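Local coordinates for fructose-2,6-bisphosphatase TIGAR B (Danio rerio, PDB 3E9D), which probably hydrolyses fructose 2,6-bisphosphate to fructose 6-phosphate and phosphate, restraining glycolysis in favour of the pentose phosphate pathway, at residues D19-I27 with E89-K100; F51-A62 with P175-H183. One frame throughout, in Å; residues are numbered along the deposited sequence.

In the fold
A histidine phosphatase illustrates how an active site is assembled from segments far apart in sequence. The two contacts alternate along the chain: 19-27, 51-62, 89-100, then 175-183. Interaction 2 lies deep in the mixed sheet, joining strands 53-56 and 177-182 and ending at the start of helix 60-71. Interaction 1 pairs two loops, one following helix 15-18 and the other leading to helix 100-110, farther from the middle of the chain. Their centres are about 22 Å apart, yet their ends meet: R61 NH2 is 2.8 Å from G24 O, probably a hydrogen bond, and E89 packs on H183. H183, just past the end of strand 177-182, and E89, from the loop, thus come to one site.

Interaction 1: residues D19-I27 with E89-K100; sequences DKLLQGQGI and ERGFGVAEGRPK
E96 holds the loop 24-27 by its carboxylate. OE2 accepts from three backbone amides: I27 N at 2.8 Å, G24 N and G26 N. The G26 amide comes in on the syn side of OE2, whereas those of G24 and I27 stand on opposite faces of the carboxylate plane, each more than 50° out of it. With CG anti to the backbone N (chi1 -173°) and the chain extended beyond, the acid reaches in among these N-H groups, and a water joins Q25 N to F92 N beside it. Cut back to alanine, position 96 would lose the carboxylate, and the amides of G24, G26 and I27 would probably be left without their common acceptor and the loop let shift.

L22 is the apolar counterpart. Its CD2 sits 3.8 Å from the centroid of the F92 ring, almost directly over one face in a CH-pi contact, while CD1 meets A95 CB. L22 N to R98 O, at 2.9 Å, and K100 N to K20 O bracket L21 and P99, a single backbone bridge; G97 N to L22 O, at 2.7 Å, continues the pairing.

The type II turn A95-R98, closed by R98 N to A95 O, carries E96 and G97. I27 CD1 comes within 3.6 Å of G97 CA. At the far end Q25 NE2 donates to E89 O, in the carbonyl plane, over 3.0 Å. E89 CG packs against Q23 O, and its carboxylate accepts from R90 N and from the amides of A185 and F186 at the start of helix 184-197; Q23 NE2 bonds T14. The contact thus joins two loops that reach into the phosphoglycerate mutase-type active site, where E89 is inferred to be the proton donor or acceptor.

Interaction 2: residues F51-A62 with P175-H183; sequences FTNVFVSNLQRA and PVHALMVSH. With PO4 (phosphate ion), chain C.
F51 turns its ring edge to one face of the H177 imidazole, a T-shaped pair with centroids 5.0 Å apart and planes at 86°. One face of the F51 ring is taken by L179 CB in a CH-pi contact, while H177 NE2 bonds T7 on strand 2-10. The pair sits at one end of two parallel neighbours in the central sheet of the histidine phosphatase alpha/beta fold. Strands 53-56 and 177-182 are laced by alternating bonds, such as F55 N to L179 O at 2.8 Å. V54 lies beside L179 and V56 beside V181 on the side facing helix 60-71; on the reverse side A178 CB meets the F55 ring edge.

Beyond the strands H183, the inferred transition-state stabiliser, sends CE1 over one face of the R61 guanidinium, the two planes 67° apart. R61 NE and NH2, the latter also bonded to G24 O, and H183 ND1 all donate to O1 of a phosphate, each over 2.9 Å. L59 CD1 packs obliquely on the imidazole. The H183 ring is held at both nitrogens: NE2 and S57 OG share a hydrogen bond of 2.7 Å, and the same hydroxyl oxygen accepts from L59 N in an ST turn.

Interaction 1: residues D19-I27 with E89-K100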
# COMPACT_ATOMS: atom_id res chain seq x y z
N ASP A 19 18.43 -6.77 -9.90
CA ASP A 19 18.89 -6.91 -11.29
C ASP A 19 18.03 -6.14 -12.27
O ASP A 19 18.25 -6.20 -13.47
CB ASP A 19 18.96 -8.39 -11.67
CG ASP A 19 19.92 -9.18 -10.80
OD1 ASP A 19 20.87 -8.57 -10.26
OD2 ASP A 19 19.73 -10.40 -10.65
N LYS A 20 17.06 -5.40 -11.75
CA LYS A 20 16.12 -4.58 -12.53
C LYS A 20 15.36 -5.40 -13.58
O LYS A 20 15.20 -4.99 -14.74
CB LYS A 20 16.81 -3.36 -13.14
CG LYS A 20 17.49 -2.48 -12.09
CD LYS A 20 18.16 -1.29 -12.74
CE LYS A 20 18.91 -0.42 -11.70
NZ LYS A 20 17.95 0.20 -10.72
N LEU A 21 14.90 -6.58 -13.15
CA LEU A 21 14.00 -7.42 -13.94
C LEU A 21 12.56 -7.20 -13.50
O LEU A 21 12.31 -7.04 -12.31
CB LEU A 21 14.38 -8.89 -13.77
CG LEU A 21 15.84 -9.26 -14.02
CD1 LEU A 21 16.04 -10.75 -13.78
CD2 LEU A 21 16.22 -8.88 -15.44
N LEU A 22 11.62 -7.21 -14.44
CA LEU A 22 10.20 -7.01 -14.11
C LEU A 22 9.63 -8.15 -13.29
O LEU A 22 9.73 -9.32 -13.69
CB LEU A 22 9.35 -6.84 -15.36
CG LEU A 22 9.05 -5.44 -15.87
CD1 LEU A 22 8.22 -5.60 -17.12
CD2 LEU A 22 8.30 -4.58 -14.82
N GLN A 23 9.03 -7.81 -12.16
CA GLN A 23 8.47 -8.83 -11.27
C GLN A 23 6.97 -8.64 -11.05
O GLN A 23 6.55 -7.69 -10.40
CB GLN A 23 9.22 -8.79 -9.93
CG GLN A 23 9.37 -10.16 -9.28
CD GLN A 23 10.16 -10.11 -7.98
OE1 GLN A 23 10.34 -11.12 -7.34
NE2 GLN A 23 10.58 -8.93 -7.57
N GLY A 24 6.15 -9.53 -11.60
CA GLY A 24 4.70 -9.37 -11.56
C GLY A 24 4.02 -10.44 -10.74
O GLY A 24 4.34 -10.64 -9.57
N GLN A 25 3.08 -11.15 -11.35
CA GLN A 25 2.26 -12.13 -10.62
C GLN A 25 2.73 -13.55 -10.80
O GLN A 25 2.29 -14.44 -10.07
CB GLN A 25 0.79 -12.05 -11.08
CG GLN A 25 0.23 -10.66 -11.08
CD GLN A 25 -1.24 -10.60 -11.48
OE1 GLN A 25 -1.90 -11.63 -11.59
NE2 GLN A 25 -1.76 -9.40 -11.67
N GLY A 26 3.60 -13.79 -11.78
CA GLY A 26 3.97 -15.14 -12.18
C GLY A 26 5.25 -15.70 -11.61
O GLY A 26 5.36 -16.90 -11.38
N ILE A 27 6.22 -14.83 -11.34
CA ILE A 27 7.46 -15.29 -10.76
C ILE A 27 7.46 -14.99 -9.25
O ILE A 27 7.56 -13.84 -8.83
CB ILE A 27 8.66 -14.67 -11.50
CG1 ILE A 27 8.50 -14.94 -13.01
CG2 ILE A 27 9.95 -15.29 -11.01
CD1 ILE A 27 9.38 -14.08 -13.89
N GLU A 89 0.83 -7.71 -7.37
CA GLU A 89 1.44 -6.77 -8.27
C GLU A 89 0.72 -6.75 -9.63
O GLU A 89 0.13 -7.74 -10.04
CB GLU A 89 2.92 -7.15 -8.47
CG GLU A 89 3.72 -6.19 -9.40
CD GLU A 89 3.67 -4.73 -8.95
OE1 GLU A 89 2.55 -4.19 -8.78
OE2 GLU A 89 4.75 -4.10 -8.76
N ARG A 90 0.78 -5.61 -10.32
CA ARG A 90 0.37 -5.52 -11.70
C ARG A 90 0.95 -6.67 -12.53
O ARG A 90 2.15 -6.98 -12.44
CB ARG A 90 0.82 -4.18 -12.29
CG ARG A 90 0.44 -4.01 -13.74
CD ARG A 90 0.65 -2.56 -14.18
NE ARG A 90 0.14 -2.39 -15.53
CZ ARG A 90 0.31 -1.30 -16.27
NH1 ARG A 90 0.97 -0.25 -15.78
NH2 ARG A 90 -0.20 -1.28 -17.50
N GLY A 91 0.10 -7.31 -13.33
CA GLY A 91 0.57 -8.38 -14.21
C GLY A 91 1.32 -7.81 -15.40
O GLY A 91 0.87 -6.85 -16.02
N PHE A 92 2.46 -8.42 -15.74
CA PHE A 92 3.26 -7.97 -16.89
C PHE A 92 3.34 -8.99 -18.02
O PHE A 92 4.07 -8.77 -18.98
CB PHE A 92 4.67 -7.52 -16.44
CG PHE A 92 4.65 -6.30 -15.55
CD1 PHE A 92 4.34 -5.06 -16.08
CD2 PHE A 92 4.87 -6.42 -14.19
CE1 PHE A 92 4.27 -3.94 -15.25
CE2 PHE A 92 4.82 -5.29 -13.35
CZ PHE A 92 4.52 -4.06 -13.88
N GLY A 93 2.62 -10.11 -17.90
CA GLY A 93 2.47 -11.05 -19.02
C GLY A 93 3.82 -11.50 -19.54
O GLY A 93 4.71 -11.87 -18.75
N VAL A 94 4.00 -11.44 -20.85
CA VAL A 94 5.25 -11.95 -21.46
C VAL A 94 6.50 -11.10 -21.11
O VAL A 94 7.62 -11.56 -21.31
CB VAL A 94 5.14 -12.10 -23.00
CG1 VAL A 94 4.10 -13.17 -23.36
CG2 VAL A 94 4.83 -10.74 -23.68
N ALA A 95 6.30 -9.90 -20.58
CA ALA A 95 7.41 -9.02 -20.19
C ALA A 95 8.02 -9.40 -18.84
O ALA A 95 9.12 -8.96 -18.49
CB ALA A 95 6.96 -7.57 -20.18
N GLU A 96 7.31 -10.23 -18.07
CA GLU A 96 7.74 -10.56 -16.72
C GLU A 96 9.05 -11.35 -16.73
O GLU A 96 9.21 -12.28 -17.53
CB GLU A 96 6.66 -11.34 -15.98
CG GLU A 96 6.99 -11.56 -14.50
CD GLU A 96 5.89 -12.25 -13.72
OE1 GLU A 96 4.92 -12.77 -14.33
OE2 GLU A 96 6.00 -12.28 -12.48
N GLY A 97 9.97 -10.97 -15.86
CA GLY A 97 11.28 -11.63 -15.81
C GLY A 97 12.28 -11.10 -16.82
O GLY A 97 13.43 -11.53 -16.83
N ARG A 98 11.85 -10.18 -17.67
CA ARG A 98 12.73 -9.51 -18.62
C ARG A 98 13.16 -8.19 -18.02
O ARG A 98 12.46 -7.64 -17.20
CB ARG A 98 12.01 -9.21 -19.95
CG ARG A 98 11.34 -10.39 -20.63
CD ARG A 98 12.34 -11.27 -21.29
NE ARG A 98 12.02 -11.45 -22.71
CZ ARG A 98 12.70 -10.90 -23.71
NH1 ARG A 98 13.75 -10.13 -23.46
NH2 ARG A 98 12.33 -11.13 -24.96
N PRO A 99 14.32 -7.66 -18.46
CA PRO A 99 14.76 -6.35 -18.01
C PRO A 99 13.64 -5.36 -18.18
O PRO A 99 12.93 -5.41 -19.18
CB PRO A 99 15.89 -6.01 -18.98
CG PRO A 99 16.47 -7.32 -19.35
CD PRO A 99 15.31 -8.29 -19.37
N LYS A 100 13.44 -4.49 -17.19
CA LYS A 100 12.51 -3.36 -17.31
C LYS A 100 12.75 -2.57 -18.61
O LYS A 100 11.84 -1.93 -19.14
CB LYS A 100 12.65 -2.43 -16.11
CG LYS A 100 12.13 -2.98 -14.79
CD LYS A 100 12.53 -2.04 -13.66
CE LYS A 100 11.83 -2.40 -12.36
NZ LYS A 100 10.54 -1.70 -12.24
O HOH W 1 2.94 -10.79 -14.20

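Interaction 2: residues F51-A62 with P175-H183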
# COMPACT_ATOMS: atom_id res chain seq x y z
N PHE A 51 -1.19 -2.69 15.05
CA PHE A 51 -1.98 -2.97 13.86
C PHE A 51 -3.10 -3.93 14.24
O PHE A 51 -2.84 -5.07 14.58
CB PHE A 51 -1.10 -3.53 12.75
CG PHE A 51 0.01 -2.60 12.34
CD1 PHE A 51 -0.28 -1.39 11.69
CD2 PHE A 51 1.35 -2.92 12.60
CE1 PHE A 51 0.74 -0.52 11.30
CE2 PHE A 51 2.39 -2.05 12.21
CZ PHE A 51 2.09 -0.85 11.56
N THR A 52 -4.34 -3.43 14.23
CA THR A 52 -5.52 -4.24 14.53
C THR A 52 -5.85 -5.17 13.38
O THR A 52 -6.53 -6.17 13.55
CB THR A 52 -6.76 -3.33 14.79
OG1 THR A 52 -6.92 -2.42 13.69
CG2 THR A 52 -6.58 -2.52 16.08
N ASN A 53 -5.37 -4.85 12.20
CA ASN A 53 -5.69 -5.64 11.02
C ASN A 53 -4.51 -5.64 10.09
O ASN A 53 -3.83 -4.62 9.96
CB ASN A 53 -6.88 -5.01 10.29
CG ASN A 53 -8.12 -4.92 11.16
OD1 ASN A 53 -8.30 -3.95 11.90
ND2 ASN A 53 -8.96 -5.94 11.09
N VAL A 54 -4.25 -6.78 9.44
CA VAL A 54 -3.12 -6.87 8.52
C VAL A 54 -3.54 -7.60 7.22
O VAL A 54 -4.10 -8.70 7.26
CB VAL A 54 -1.91 -7.61 9.14
CG1 VAL A 54 -0.77 -7.73 8.10
CG2 VAL A 54 -1.41 -6.91 10.40
N PHE A 55 -3.22 -6.99 6.08
CA PHE A 55 -3.59 -7.50 4.76
C PHE A 55 -2.34 -7.55 3.90
O PHE A 55 -1.55 -6.59 3.85
CB PHE A 55 -4.65 -6.61 4.11
CG PHE A 55 -5.84 -6.37 5.00
CD1 PHE A 55 -6.82 -7.34 5.11
CD2 PHE A 55 -5.94 -5.22 5.77
CE1 PHE A 55 -7.91 -7.17 5.97
CE2 PHE A 55 -7.03 -5.02 6.64
CZ PHE A 55 -8.02 -6.00 6.74
N VAL A 56 -2.14 -8.68 3.23
CA VAL A 56 -0.93 -8.86 2.42
C VAL A 56 -1.32 -9.51 1.12
O VAL A 56 -2.26 -10.32 1.08
CB VAL A 56 0.08 -9.81 3.14
CG1 VAL A 56 1.45 -9.70 2.50
CG2 VAL A 56 0.17 -9.47 4.64
N SER A 57 -0.57 -9.23 0.06
CA SER A 57 -0.77 -9.99 -1.17
C SER A 57 -0.40 -11.47 -0.96
O SER A 57 0.26 -11.83 0.03
CB SER A 57 -0.01 -9.37 -2.33
OG SER A 57 1.25 -9.96 -2.53
N ASN A 58 -0.86 -12.31 -1.88
CA ASN A 58 -0.59 -13.73 -1.92
C ASN A 58 0.87 -14.07 -2.33
O ASN A 58 1.23 -15.24 -2.35
CB ASN A 58 -1.54 -14.38 -2.96
CG ASN A 58 -1.37 -13.77 -4.35
OD1 ASN A 58 -1.54 -12.57 -4.53
ND2 ASN A 58 -1.00 -14.60 -5.33
N LEU A 59 1.68 -13.07 -2.68
CA LEU A 59 3.03 -13.31 -3.23
C LEU A 59 4.08 -13.40 -2.12
O LEU A 59 4.04 -12.63 -1.17
CB LEU A 59 3.40 -12.23 -4.27
CG LEU A 59 2.46 -12.20 -5.50
CD1 LEU A 59 2.70 -10.95 -6.38
CD2 LEU A 59 2.61 -13.48 -6.31
N GLN A 60 4.99 -14.36 -2.24
CA GLN A 60 5.95 -14.70 -1.18
C GLN A 60 6.74 -13.49 -0.68
O GLN A 60 6.87 -13.30 0.54
CB GLN A 60 6.91 -15.81 -1.65
CG GLN A 60 7.99 -16.13 -0.62
CD GLN A 60 8.93 -17.25 -1.03
OE1 GLN A 60 9.18 -17.49 -2.22
NE2 GLN A 60 9.47 -17.93 -0.03
N ARG A 61 7.24 -12.66 -1.60
CA ARG A 61 8.06 -11.50 -1.21
C ARG A 61 7.32 -10.56 -0.25
O ARG A 61 7.92 -9.99 0.66
CB ARG A 61 8.61 -10.73 -2.43
CG ARG A 61 7.55 -10.20 -3.43
CD ARG A 61 8.20 -9.95 -4.80
NE ARG A 61 7.31 -9.34 -5.79
CZ ARG A 61 6.56 -10.03 -6.66
NH1 ARG A 61 6.58 -11.35 -6.64
NH2 ARG A 61 5.81 -9.38 -7.55
N ALA A 62 6.00 -10.43 -0.45
CA ALA A 62 5.14 -9.59 0.38
C ALA A 62 4.78 -10.27 1.70
O ALA A 62 4.87 -9.66 2.80
CB ALA A 62 3.85 -9.21 -0.41
N PRO A 175 -6.79 4.59 17.12
CA PRO A 175 -6.48 3.23 17.58
C PRO A 175 -6.74 2.14 16.53
O PRO A 175 -6.05 1.12 16.54
CB PRO A 175 -7.40 3.04 18.80
CG PRO A 175 -8.50 4.06 18.65
CD PRO A 175 -7.87 5.22 17.91
N VAL A 176 -7.70 2.35 15.63
CA VAL A 176 -7.97 1.36 14.59
C VAL A 176 -6.99 1.57 13.43
O VAL A 176 -6.91 2.65 12.85
CB VAL A 176 -9.46 1.38 14.12
CG1 VAL A 176 -9.68 0.33 13.04
CG2 VAL A 176 -10.40 1.11 15.30
N HIS A 177 -6.20 0.55 13.11
CA HIS A 177 -5.03 0.76 12.25
C HIS A 177 -4.70 -0.50 11.47
O HIS A 177 -4.31 -1.52 12.06
CB HIS A 177 -3.82 1.16 13.11
CG HIS A 177 -2.70 1.79 12.33
ND1 HIS A 177 -1.88 2.76 12.86
CD2 HIS A 177 -2.26 1.59 11.06
CE1 HIS A 177 -0.99 3.14 11.96
NE2 HIS A 177 -1.20 2.45 10.85
N ALA A 178 -4.89 -0.42 10.16
CA ALA A 178 -4.62 -1.54 9.26
C ALA A 178 -3.24 -1.42 8.64
O ALA A 178 -2.79 -0.31 8.32
CB ALA A 178 -5.69 -1.62 8.17
N LEU A 179 -2.57 -2.56 8.46
CA LEU A 179 -1.31 -2.63 7.70
C LEU A 179 -1.58 -3.32 6.39
O LEU A 179 -2.28 -4.33 6.35
CB LEU A 179 -0.26 -3.42 8.49
CG LEU A 179 1.09 -3.72 7.82
CD1 LEU A 179 1.84 -2.40 7.57
CD2 LEU A 179 1.93 -4.66 8.74
N MET A 180 -1.04 -2.78 5.30
CA MET A 180 -1.23 -3.36 3.98
C MET A 180 0.18 -3.54 3.42
O MET A 180 0.95 -2.59 3.39
CB MET A 180 -2.08 -2.42 3.10
CG MET A 180 -2.13 -2.76 1.59
SD MET A 180 -2.98 -1.45 0.62
CE MET A 180 -2.02 -1.56 -0.88
N VAL A 181 0.51 -4.76 2.98
CA VAL A 181 1.84 -5.02 2.40
C VAL A 181 1.64 -5.49 0.96
O VAL A 181 0.95 -6.47 0.72
CB VAL A 181 2.68 -6.01 3.26
CG1 VAL A 181 4.09 -6.20 2.66
CG2 VAL A 181 2.82 -5.46 4.69
N SER A 182 2.26 -4.78 0.02
CA SER A 182 1.99 -4.96 -1.39
C SER A 182 3.22 -4.64 -2.28
O SER A 182 4.37 -4.85 -1.87
CB SER A 182 0.75 -4.12 -1.80
OG SER A 182 0.29 -4.41 -3.12
N HIS A 183 2.95 -4.14 -3.48
CA HIS A 183 3.93 -4.09 -4.54
C HIS A 183 3.97 -2.70 -5.18
O HIS A 183 2.99 -1.97 -5.13
CB HIS A 183 3.58 -5.16 -5.57
CG HIS A 183 3.48 -6.53 -4.99
ND1 HIS A 183 4.56 -7.38 -4.92
CD2 HIS A 183 2.45 -7.18 -4.41
CE1 HIS A 183 4.19 -8.50 -4.33
NE2 HIS A 183 2.91 -8.41 -4.02
P PO4 C . 7.34 -5.44 -7.09
O1 PO4 C . 6.62 -6.73 -6.79
O2 PO4 C . 7.03 -4.35 -6.09
O3 PO4 C . 8.84 -5.65 -7.05
O4 PO4 C . 7.00 -4.97 -8.49